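Local coordinates for lipid-transfer protein (PDB 6OK1) that is of unknown precise function but is a lipid-transfer protein with the two-domain fold of the thiolase superfamily, at residues A8-I13 against N349-A354; P238-W243 against R356-T361. All coordinates share one frame; numbering follows the deposited sequence.

How the interactions relate
Both interactions join helix 348-359 to neighbouring parts of one mixed sheet, and their centres lie about 7 Å apart. Interaction 1 belongs to the core: three of its four touching residues are buried, and strand 8-15 meets the helix through aliphatic groups, one of them resting on a backbone carbonyl, with no hydrogen bond across it. Interaction 2, at the C-terminal end of the helix, is a surface contact with the loop leading into strand 240-248 and the first residue of that strand; it adds a water bridge to its aliphatic packing. The two strands are joined by backbone pairing, with Ile10 N 2.9 Å from Ala240 O, a probable hydrogen bond.

Interaction 1: residues A8-I13 against N349-A354; sequences AAIAGI and NGIAEA
Ile10 meets Ile351 through a branch set by its first torsion: CG1 stands anti to the carbonyl carbon (chi1 -61°), and the second torsion extends the chain to carry CD1 toward the helix. In Ile351 it is the branch methyl CG2 that does the touching. Ile10 CD1 lies 3.9 Å from Ile351 CG2, a van der Waals contact in which the two side chains cross at about a right angle, so that one methyl meets another and the chains do not lie alongside. Ile13 turns the other way at chi1, 64°, with CG1 between the backbone N and the carbonyl carbon. Its two branches then reach Ala352 separately: CG2 is 4.3 Å from Ala352 CB, and CD1 is 4.1 Å from Ala352 O. The nearest CA atoms of the two segments are those of Ile13 and Ala352, 6.1 Å apart. Ala11 and Gly12 both face Val225 in a classic beta bulge, consistent with Ile10 and Ile13, three residues apart, both pointing to the helix. This is helix-on-sheet packing of the thiolase fold, joining a strand of the N-terminal family region to a helix of the C-terminal one. Ile10 and Ile13 also touch Val355, one turn on from Ile351 in helix 348-359, Leu224 of strand 219-228 touches Ile13 and Ile351, and Cys87 and Val90 of helix 86-98 pack on Ile351.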
loop_
_atom_site.group_PDB
_atom_site.type_symbol
_atom_site.label_atom_id
_atom_site.label_comp_id
_atom_site.label_asym_id
_atom_site.label_seq_id
_atom_site.Cartn_x
_atom_site.Cartn_y
_atom_site.Cartn_z
ATOM N N ALA A 8 5.262 -2.827 -22.887
ATOM C CA ALA A 8 6.279 -2.204 -22.061
ATOM C C ALA A 8 7.464 -3.137 -21.895
ATOM O O ALA A 8 7.373 -4.352 -22.105
ATOM C CB ALA A 8 5.726 -1.857 -20.666
ATOM N N ALA A 9 8.583 -2.559 -21.476
ATOM C CA ALA A 9 9.781 -3.345 -21.308
ATOM C C ALA A 9 10.631 -2.803 -20.161
ATOM O O ALA A 9 10.610 -1.606 -19.875
ATOM C CB ALA A 9 10.599 -3.330 -22.607
ATOM N N ILE A 10 11.438 -3.679 -19.569
ATOM C CA ILE A 10 12.445 -3.268 -18.596
ATOM C C ILE A 10 13.719 -2.896 -19.336
ATOM O O ILE A 10 14.334 -3.721 -20.026
ATOM C CB ILE A 10 12.720 -4.358 -17.554
ATOM C CG1 ILE A 10 11.444 -4.676 -16.760
ATOM C CG2 ILE A 10 13.841 -3.889 -16.611
ATOM C CD1 ILE A 10 11.589 -5.810 -15.778
ATOM N N ALA A 11 14.119 -1.647 -19.171
ATOM C CA ALA A 11 15.269 -1.089 -19.846
ATOM C C ALA A 11 16.432 -0.828 -18.919
ATOM O O ALA A 11 17.553 -0.649 -19.399
ATOM C CB ALA A 11 14.887 0.227 -20.529
ATOM N N GLY A 12 16.186 -0.787 -17.610
ATOM C CA GLY A 12 17.231 -0.511 -16.651
ATOM C C GLY A 12 17.048 -1.319 -15.391
ATOM O O GLY A 12 15.918 -1.535 -14.937
ATOM N N ILE A 13 18.177 -1.767 -14.841
ATOM C CA ILE A 13 18.259 -2.411 -13.539
ATOM C C ILE A 13 19.357 -1.731 -12.731
ATOM O O ILE A 13 20.384 -1.293 -13.261
ATOM C CB ILE A 13 18.511 -3.935 -13.647
ATOM C CG1 ILE A 13 19.873 -4.220 -14.299
ATOM C CG2 ILE A 13 17.366 -4.590 -14.429
ATOM C CD1 ILE A 13 20.198 -5.694 -14.413
ATOM N N ASN A 349 15.403 -8.763 -6.726
ATOM C CA ASN A 349 16.659 -9.108 -7.370
ATOM C C ASN A 349 16.505 -10.279 -8.338
ATOM O O ASN A 349 17.280 -10.381 -9.286
ATOM C CB ASN A 349 17.759 -9.390 -6.328
ATOM C CG ASN A 349 17.359 -10.436 -5.292
ATOM O OD1 ASN A 349 16.255 -10.416 -4.773
ATOM N ND2 ASN A 349 18.290 -11.337 -4.961
ATOM N N GLY A 350 15.470 -11.103 -8.179
ATOM C CA GLY A 350 15.210 -12.140 -9.164
ATOM C C GLY A 350 14.694 -11.586 -10.477
ATOM O O GLY A 350 14.999 -12.118 -11.547
ATOM N N ILE A 351 13.887 -10.528 -10.419
ATOM C CA ILE A 351 13.457 -9.893 -11.661
ATOM C C ILE A 351 14.672 -9.352 -12.398
ATOM O O ILE A 351 14.783 -9.487 -13.614
ATOM C CB ILE A 351 12.409 -8.792 -11.375
ATOM C CG1 ILE A 351 11.195 -9.386 -10.638
ATOM C CG2 ILE A 351 11.952 -8.154 -12.669
ATOM C CD1 ILE A 351 10.159 -8.361 -10.131
ATOM N N ALA A 352 15.613 -8.754 -11.671
ATOM C CA ALA A 352 16.824 -8.245 -12.315
ATOM C C ALA A 352 17.585 -9.363 -13.020
ATOM O O ALA A 352 18.079 -9.173 -14.134
ATOM C CB ALA A 352 17.704 -7.562 -11.280
ATOM N N GLU A 353 17.704 -10.537 -12.380
ATOM C CA GLU A 353 18.398 -11.651 -13.023
ATOM C C GLU A 353 17.683 -12.074 -14.298
ATOM O O GLU A 353 18.328 -12.366 -15.305
ATOM C CB GLU A 353 18.529 -12.841 -12.068
ATOM C CG GLU A 353 19.073 -14.128 -12.709
ATOM C CD GLU A 353 20.543 -14.035 -13.135
ATOM O OE1 GLU A 353 21.234 -13.042 -12.821
ATOM O OE2 GLU A 353 20.999 -14.982 -13.793
ATOM N N ALA A 354 16.347 -12.093 -14.279
ATOM C CA ALA A 354 15.589 -12.421 -15.484
ATOM C C ALA A 354 15.913 -11.450 -16.608
ATOM O O ALA A 354 16.022 -11.839 -17.777
ATOM C CB ALA A 354 14.095 -12.397 -15.160
#

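Interaction 2: residues P238-W243 against R356-T361; sequences PPALIW and RLVRGT
Pro238 brings CG of its ring to 4.2 Å from Arg359 O, and its CD approaches the CG of the same arginine. The carbonyl of Pro238 has two dealings with that side chain. Its O lies 3.8 Å from Arg359 CG, and it accepts a hydrogen bond of 2.8 Å from water 1, which in turn accepts one of 2.9 Å from Arg359 NE. The water sits in the guanidinium plane, at its edge; the arginine chain is extended from CG to NE, which carries NE to the water. The charge itself is paired with Asp40 OD2, in a salt bridge from Arg359 NH2. At Pro239 the side chain leaves the backbone away from the helix, while the carbonyl O comes within 3.9 Å of Val358 CG1. The helix ends close by in a Schellman motif: Thr361 N bonds Arg356 O at 2.8 Å, Gly360 N makes a weak bond to Leu357 O, and Gly360 takes the positive phi of 90° of the C-prime residue. Strand 240-248 begins with Ala240, against which Val358 directs CG1, the branch anti to its backbone N (chi1 172°). That methyl lies 4.0 Å from Ala240 CA and 4.2 Å from Ala240 CB. Farther along, Ile242 continues the strand beside Ile10 and packs on Val90 and Ala94 of helix 86-98.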
loop_
_atom_site.group_PDB
_atom_site.type_symbol
_atom_site.label_atom_id
_atom_site.label_comp_id
_atom_site.label_asym_id
_atom_site.label_seq_id
_atom_site.Cartn_x
_atom_site.Cartn_y
_atom_site.Cartn_z
ATOM N N PRO A 238 19.505 -4.356 -24.801
ATOM C CA PRO A 238 18.399 -5.130 -25.360
ATOM C C PRO A 238 17.200 -5.021 -24.442
ATOM O O PRO A 238 17.340 -5.233 -23.225
ATOM C CB PRO A 238 18.948 -6.565 -25.398
ATOM C CG PRO A 238 20.446 -6.422 -25.326
ATOM C CD PRO A 238 20.690 -5.184 -24.524
ATOM N N PRO A 239 16.028 -4.625 -24.950
ATOM C CA PRO A 239 14.851 -4.518 -24.080
ATOM C C PRO A 239 14.409 -5.882 -23.590
ATOM O O PRO A 239 14.453 -6.872 -24.328
ATOM C CB PRO A 239 13.789 -3.882 -24.980
ATOM C CG PRO A 239 14.566 -3.249 -26.109
ATOM C CD PRO A 239 15.773 -4.095 -26.305
ATOM N N ALA A 240 13.968 -5.929 -22.327
ATOM C CA ALA A 240 13.390 -7.132 -21.749
ATOM C C ALA A 240 11.885 -6.890 -21.780
ATOM O O ALA A 240 11.341 -6.208 -20.921
ATOM C CB ALA A 240 13.914 -7.378 -20.337
ATOM N N LEU A 241 11.220 -7.386 -22.818
ATOM C CA LEU A 241 9.824 -7.046 -23.000
ATOM C C LEU A 241 8.987 -7.762 -21.959
ATOM O O LEU A 241 9.240 -8.924 -21.626
ATOM C CB LEU A 241 9.345 -7.453 -24.395
ATOM C CG LEU A 241 9.513 -6.405 -25.503
ATOM C CD1 LEU A 241 10.973 -6.068 -25.727
ATOM C CD2 LEU A 241 8.883 -6.941 -26.776
ATOM N N ILE A 242 7.958 -7.074 -21.489
ATOM C CA ILE A 242 7.033 -7.630 -20.516
ATOM C C ILE A 242 5.902 -8.263 -21.326
ATOM O O ILE A 242 4.885 -7.634 -21.632
ATOM C CB ILE A 242 6.556 -6.566 -19.531
ATOM C CG1 ILE A 242 7.768 -6.014 -18.767
ATOM C CG2 ILE A 242 5.584 -7.149 -18.562
ATOM C CD1 ILE A 242 7.528 -4.642 -18.129
ATOM N N TRP A 243 6.086 -9.543 -21.654
ATOM C CA TRP A 243 5.098 -10.305 -22.413
ATOM C C TRP A 243 3.978 -10.857 -21.549
ATOM O O TRP A 243 2.858 -11.051 -22.042
ATOM C CB TRP A 243 5.762 -11.464 -23.140
ATOM C CG TRP A 243 6.397 -11.004 -24.402
ATOM C CD1 TRP A 243 7.712 -11.030 -24.706
ATOM C CD2 TRP A 243 5.731 -10.392 -25.522
ATOM N NE1 TRP A 243 7.926 -10.508 -25.974
ATOM C CE2 TRP A 243 6.723 -10.104 -26.489
ATOM C CE3 TRP A 243 4.402 -10.081 -25.808
ATOM C CZ2 TRP A 243 6.424 -9.510 -27.703
ATOM C CZ3 TRP A 243 4.105 -9.494 -27.034
ATOM C CH2 TRP A 243 5.115 -9.209 -27.957
ATOM N N ARG A 356 18.769 -9.851 -16.978
ATOM C CA ARG A 356 20.092 -10.216 -17.484
ATOM C C ARG A 356 20.021 -11.412 -18.415
ATOM O O ARG A 356 20.707 -11.445 -19.447
ATOM C CB ARG A 356 21.042 -10.508 -16.328
ATOM C CG ARG A 356 21.377 -9.314 -15.487
ATOM C CD ARG A 356 22.425 -9.714 -14.436
ATOM N NE ARG A 356 22.419 -8.800 -13.328
ATOM C CZ ARG A 356 21.891 -9.035 -12.131
ATOM N NH1 ARG A 356 21.367 -10.217 -11.792
ATOM N NH2 ARG A 356 21.955 -8.062 -11.257
ATOM N N LEU A 357 19.209 -12.413 -18.064
ATOM C CA LEU A 357 19.094 -13.589 -18.918
ATOM C C LEU A 357 18.595 -13.194 -20.306
ATOM O O LEU A 357 19.141 -13.654 -21.323
ATOM C CB LEU A 357 18.167 -14.617 -18.262
ATOM C CG LEU A 357 18.717 -15.353 -17.035
ATOM C CD1 LEU A 357 17.579 -16.060 -16.264
ATOM C CD2 LEU A 357 19.759 -16.349 -17.434
ATOM N N VAL A 358 17.592 -12.301 -20.371
ATOM C CA VAL A 358 17.096 -11.843 -21.671
ATOM C C VAL A 358 18.181 -11.066 -22.411
ATOM O O VAL A 358 18.357 -11.223 -23.628
ATOM C CB VAL A 358 15.816 -11.007 -21.495
ATOM C CG1 VAL A 358 15.405 -10.364 -22.828
ATOM C CG2 VAL A 358 14.691 -11.882 -20.964
ATOM N N ARG A 359 18.911 -10.208 -21.697
ATOM C CA ARG A 359 19.999 -9.442 -22.292
ATOM C C ARG A 359 21.160 -10.321 -22.722
ATOM O O ARG A 359 21.923 -9.918 -23.609
ATOM C CB ARG A 359 20.527 -8.401 -21.295
ATOM C CG ARG A 359 19.582 -7.288 -20.939
ATOM C CD ARG A 359 20.198 -6.421 -19.838
ATOM N NE ARG A 359 19.428 -5.221 -19.544
ATOM C CZ ARG A 359 19.800 -4.304 -18.659
ATOM N NH1 ARG A 359 20.941 -4.459 -18.001
ATOM N NH2 ARG A 359 19.039 -3.246 -18.442
ATOM N N GLY A 360 21.310 -11.502 -22.119
ATOM C CA GLY A 360 22.490 -12.334 -22.322
ATOM C C GLY A 360 23.619 -12.076 -21.352
ATOM O O GLY A 360 24.737 -12.559 -21.572
ATOM N N THR A 361 23.355 -11.370 -20.253
ATOM C CA THR A 361 24.405 -10.868 -19.380
ATOM C C THR A 361 24.407 -11.512 -17.998
ATOM O O THR A 361 25.079 -11.011 -17.093
ATOM C CB THR A 361 24.284 -9.355 -19.252
ATOM O OG1 THR A 361 23.014 -9.015 -18.678
ATOM C CG2 THR A 361 24.399 -8.685 -20.641
HETATM O O HOH W 1 17.006 -4.230 -20.678
#